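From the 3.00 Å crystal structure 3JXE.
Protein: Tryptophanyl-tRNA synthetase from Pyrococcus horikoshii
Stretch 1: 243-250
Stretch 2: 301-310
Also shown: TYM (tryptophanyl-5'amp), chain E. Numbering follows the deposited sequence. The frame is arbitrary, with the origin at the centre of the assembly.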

# COMPACT_ATOMS: atom_id res chain seq x y z
N PHE B 243 29.90 5.03 -4.78
CA PHE B 243 29.24 5.39 -6.03
C PHE B 243 30.20 5.33 -7.20
O PHE B 243 31.39 5.60 -7.05
CB PHE B 243 28.62 6.79 -5.94
CG PHE B 243 27.58 6.93 -4.87
CD1 PHE B 243 27.77 7.81 -3.81
CD2 PHE B 243 26.41 6.17 -4.91
CE1 PHE B 243 26.81 7.95 -2.82
CE2 PHE B 243 25.45 6.30 -3.91
CZ PHE B 243 25.65 7.19 -2.87
N VAL B 244 29.67 4.97 -8.37
CA VAL B 244 30.42 5.08 -9.61
C VAL B 244 30.28 6.53 -10.10
O VAL B 244 29.16 7.00 -10.32
CB VAL B 244 29.89 4.11 -10.69
CG1 VAL B 244 30.78 4.14 -11.93
CG2 VAL B 244 29.81 2.70 -10.14
N PRO B 245 31.41 7.24 -10.24
CA PRO B 245 31.37 8.64 -10.65
C PRO B 245 31.04 8.79 -12.14
O PRO B 245 31.24 7.85 -12.91
CB PRO B 245 32.79 9.14 -10.36
CG PRO B 245 33.64 7.92 -10.48
CD PRO B 245 32.80 6.77 -10.01
N SER B 246 30.54 9.96 -12.52
CA SER B 246 30.28 10.26 -13.93
C SER B 246 31.59 10.57 -14.65
O SER B 246 32.62 10.80 -14.00
CB SER B 246 29.28 11.41 -14.07
OG SER B 246 29.85 12.65 -13.69
N LEU B 247 31.55 10.58 -15.98
CA LEU B 247 32.73 10.83 -16.81
C LEU B 247 33.44 12.15 -16.49
O LEU B 247 34.63 12.15 -16.15
CB LEU B 247 32.36 10.80 -18.29
CG LEU B 247 32.32 9.43 -18.99
CD1 LEU B 247 31.51 9.53 -20.28
CD2 LEU B 247 33.72 8.90 -19.26
N THR B 248 32.71 13.25 -16.59
CA THR B 248 33.29 14.58 -16.42
C THR B 248 33.50 14.94 -14.95
O THR B 248 34.63 15.21 -14.53
CB THR B 248 32.44 15.68 -17.11
OG1 THR B 248 31.12 15.68 -16.55
CG2 THR B 248 32.36 15.44 -18.62
N SER B 249 32.42 14.93 -14.18
CA SER B 249 32.43 15.41 -12.80
C SER B 249 32.99 14.40 -11.80
O SER B 249 32.93 13.19 -12.01
CB SER B 249 31.02 15.86 -12.39
OG SER B 249 31.03 16.49 -11.12
N LEU B 250 33.55 14.92 -10.70
CA LEU B 250 34.03 14.10 -9.59
C LEU B 250 33.06 14.19 -8.41
O LEU B 250 33.17 13.43 -7.44
CB LEU B 250 35.46 14.50 -9.18
CG LEU B 250 35.76 15.85 -8.50
CD1 LEU B 250 37.12 15.80 -7.80
CD2 LEU B 250 35.70 17.04 -9.46
P TYM E . 17.99 2.79 -7.81
O1P TYM E . 17.11 2.21 -8.85
O2P TYM E . 18.20 4.25 -7.76
O5' TYM E . 19.44 2.10 -7.92
C5' TYM E . 19.55 0.68 -7.95
C4' TYM E . 20.85 0.21 -7.28
O4' TYM E . 21.98 0.93 -7.84
C1' TYM E . 22.71 1.57 -6.76
N9 TYM E . 23.29 2.81 -7.38
C4 TYM E . 24.58 3.02 -7.64
N3 TYM E . 25.70 2.29 -7.43
C2 TYM E . 26.89 2.75 -7.79
N1 TYM E . 27.03 3.94 -8.35
C6 TYM E . 25.96 4.72 -8.59
N6 TYM E . 26.11 5.91 -9.16
C5 TYM E . 24.69 4.27 -8.22
N7 TYM E . 23.46 4.77 -8.31
C8 TYM E . 22.61 3.88 -7.80
C2' TYM E . 21.68 1.78 -5.66
O2' TYM E . 22.31 1.79 -4.39
C3' TYM E . 20.84 0.51 -5.78
O3' TYM E . 21.49 -0.58 -5.09
NH3 TYM E . 14.49 2.70 -4.31
CA TYM E . 15.58 1.89 -4.88
CB TYM E . 15.03 0.54 -5.33
CG TYM E . 15.18 -0.55 -4.22
CD2 TYM E . 16.35 -1.06 -3.66
CE2 TYM E . 15.99 -2.02 -2.71
CE3 TYM E . 17.69 -0.78 -3.90
CD1 TYM E . 14.16 -1.20 -3.60
NE1 TYM E . 14.66 -2.11 -2.66
CZ2 TYM E . 16.97 -2.69 -1.99
CZ3 TYM E . 18.68 -1.46 -3.18
CH2 TYM E . 18.32 -2.41 -2.22
C TYM E . 16.18 2.61 -6.10
O TYM E . 15.50 3.41 -6.75
OPP TYM E . 17.49 2.28 -6.35
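Stretch 2 301-310: CVVFKWLEIF

Stretch 2 is a helix that packs one side against an irregular, non-helical segment of the same chain, in a largely apolar contact centred on Trp306 and fastened by a single hydrogen bond from its indole to the backbone of Pro245.

Stretch 2 is helical, and the helix continues later in the chain. Its backbone hydrogen bonds include Lys305 N to Cys301 O (2.7 Å) and Glu308 N to Phe304 O (2.9 Å), whereas a wider, pi-type turn occupies 307-310. Residues 243-250 form neither helix nor strand. The two chain segments run in opposite senses: the CA atoms of Leu247 and Val302 lie 6.3 Å apart near the beginning of the helical stretch, and those of Val244 and Trp306 lie 7.2 Å apart one turn later. Together the two surfaces bury 396 Å², counting both sides.

The helix presents Val302, Lys305, Trp306 and Ile309, a spacing of three and four residues that places them on a common side. Val303, Phe304, Leu307 and Glu308 make no contact with stretch 1. At the start of the contact, Val302 points toward the loop with chi1 in t. Val302 CG1 packs against backbone carbonyls, 3.3 Å from Ser246 O and 3.5 Å from Leu247 O, so the valine rests on the main chain of the loop.

Trp306 loses more area to the other stretch than any other residue here. Its CA-to-CB bond points sideways, but the side chain, with chi1 in m, brings the indole close to the loop. Trp306 NE1 donates a hydrogen bond to Pro245 O at 3.0 Å, with an N-H...O angle of 134°; the bend indicates less than ideal alignment, although the oxygen lies near the ring plane, at its edge. The bond gives the indole N-H a partner in the loop backbone. Over one face of the ring lies Val244 CG1, 4.0 Å from Trp306 NE1, while at the six-membered end Leu247 CG comes within 3.5 Å of Trp306 CH2. Leu247 starts from a CA-to-CB bond that points away from the helix, yet the end of its side chain comes nearer and reaches the indole.

Farther along, Ile309 points toward stretch 1 and takes its CD1 to 3.7 Å from Val244 CG2; the same CD1 lies 4.5 Å from Pro245 CD. Pro245 CG is also 4.3 Å from Lys305 CB, so the proline ring meets Lys305 near the base of its side chain. The amino end of that lysine instead forms a salt bridge within the helix, with Lys305 NZ 3.4 Å from Glu308 OE1.

Val244 also links this packing to the ligand. Val244 N donates a nearly straight hydrogen bond to N1 of tryptophanyl-5'AMP (2.8 Å, 178°), and the ligand's N6 donates a weak one to Val244 O (3.4 Å). Thus the residue that reads the adenine edge through its main chain packs its side chain against Trp306 and Ile309.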

# COMPACT_ATOMS: atom_id res chain seq x y z
N CYS B 301 41.35 10.79 -13.18
CA CYS B 301 41.11 9.87 -12.07
C CYS B 301 39.93 8.97 -12.42
O CYS B 301 39.97 7.77 -12.17
CB CYS B 301 40.80 10.64 -10.78
SG CYS B 301 42.18 11.58 -10.10
N VAL B 302 38.90 9.59 -13.00
CA VAL B 302 37.68 8.91 -13.43
C VAL B 302 37.97 7.74 -14.38
O VAL B 302 37.40 6.66 -14.23
CB VAL B 302 36.69 9.91 -14.10
CG1 VAL B 302 35.42 9.19 -14.56
CG2 VAL B 302 36.34 11.04 -13.13
N VAL B 303 38.88 7.97 -15.33
CA VAL B 303 39.29 6.95 -16.31
C VAL B 303 39.73 5.66 -15.62
O VAL B 303 39.34 4.56 -16.03
CB VAL B 303 40.41 7.47 -17.25
CG1 VAL B 303 40.74 6.45 -18.34
CG2 VAL B 303 40.03 8.81 -17.88
N PHE B 304 40.53 5.79 -14.56
CA PHE B 304 41.06 4.64 -13.83
C PHE B 304 40.21 4.22 -12.63
O PHE B 304 40.36 3.10 -12.13
CB PHE B 304 42.52 4.86 -13.43
CG PHE B 304 43.50 4.51 -14.52
CD1 PHE B 304 44.06 3.24 -14.59
CD2 PHE B 304 43.85 5.45 -15.49
CE1 PHE B 304 44.96 2.91 -15.60
CE2 PHE B 304 44.75 5.13 -16.50
CZ PHE B 304 45.31 3.85 -16.56
N LYS B 305 39.34 5.11 -12.16
CA LYS B 305 38.38 4.78 -11.11
C LYS B 305 37.46 3.65 -11.56
O LYS B 305 37.20 2.71 -10.81
CB LYS B 305 37.54 6.01 -10.72
CG LYS B 305 38.17 6.92 -9.66
CD LYS B 305 37.56 6.73 -8.27
CE LYS B 305 38.34 5.75 -7.40
NZ LYS B 305 37.99 4.33 -7.67
N TRP B 306 36.99 3.74 -12.81
CA TRP B 306 36.09 2.75 -13.40
C TRP B 306 36.77 1.40 -13.58
O TRP B 306 36.16 0.36 -13.33
CB TRP B 306 35.59 3.26 -14.75
CG TRP B 306 34.65 4.43 -14.66
CD1 TRP B 306 34.44 5.25 -13.59
CD2 TRP B 306 33.82 4.93 -15.71
NE1 TRP B 306 33.52 6.22 -13.90
CE2 TRP B 306 33.12 6.05 -15.20
CE3 TRP B 306 33.59 4.54 -17.04
CZ2 TRP B 306 32.21 6.78 -15.96
CZ3 TRP B 306 32.69 5.28 -17.80
CH2 TRP B 306 32.01 6.38 -17.26
N LEU B 307 38.03 1.43 -14.00
CA LEU B 307 38.82 0.21 -14.18
C LEU B 307 39.13 -0.45 -12.84
O LEU B 307 39.19 -1.68 -12.75
CB LEU B 307 40.12 0.53 -14.92
CG LEU B 307 40.02 0.94 -16.39
CD1 LEU B 307 41.21 1.80 -16.79
CD2 LEU B 307 39.89 -0.28 -17.31
N GLU B 308 39.32 0.37 -11.81
CA GLU B 308 39.58 -0.11 -10.46
C GLU B 308 38.35 -0.80 -9.86
O GLU B 308 38.47 -1.81 -9.17
CB GLU B 308 40.01 1.05 -9.56
CG GLU B 308 40.52 0.63 -8.18
CD GLU B 308 40.58 1.78 -7.19
OE1 GLU B 308 41.08 2.86 -7.55
OE2 GLU B 308 40.12 1.59 -6.04
N ILE B 309 37.17 -0.26 -10.15
CA ILE B 309 35.95 -0.70 -9.47
C ILE B 309 35.11 -1.74 -10.22
O ILE B 309 34.29 -2.42 -9.60
CB ILE B 309 35.06 0.50 -9.02
CG1 ILE B 309 34.48 1.24 -10.23
CG2 ILE B 309 35.85 1.44 -8.09
CD1 ILE B 309 33.49 2.34 -9.88
N PHE B 310 35.32 -1.89 -11.53
CA PHE B 310 34.48 -2.80 -12.31
C PHE B 310 35.13 -3.49 -13.52
O PHE B 310 34.84 -4.66 -13.78
CB PHE B 310 33.19 -2.08 -12.75
CG PHE B 310 32.11 -3.02 -13.24
CD1 PHE B 310 31.53 -3.95 -12.38
CD2 PHE B 310 31.67 -2.96 -14.56
CE1 PHE B 310 30.54 -4.81 -12.83
CE2 PHE B 310 30.67 -3.81 -15.02
CZ PHE B 310 30.10 -4.74 -14.15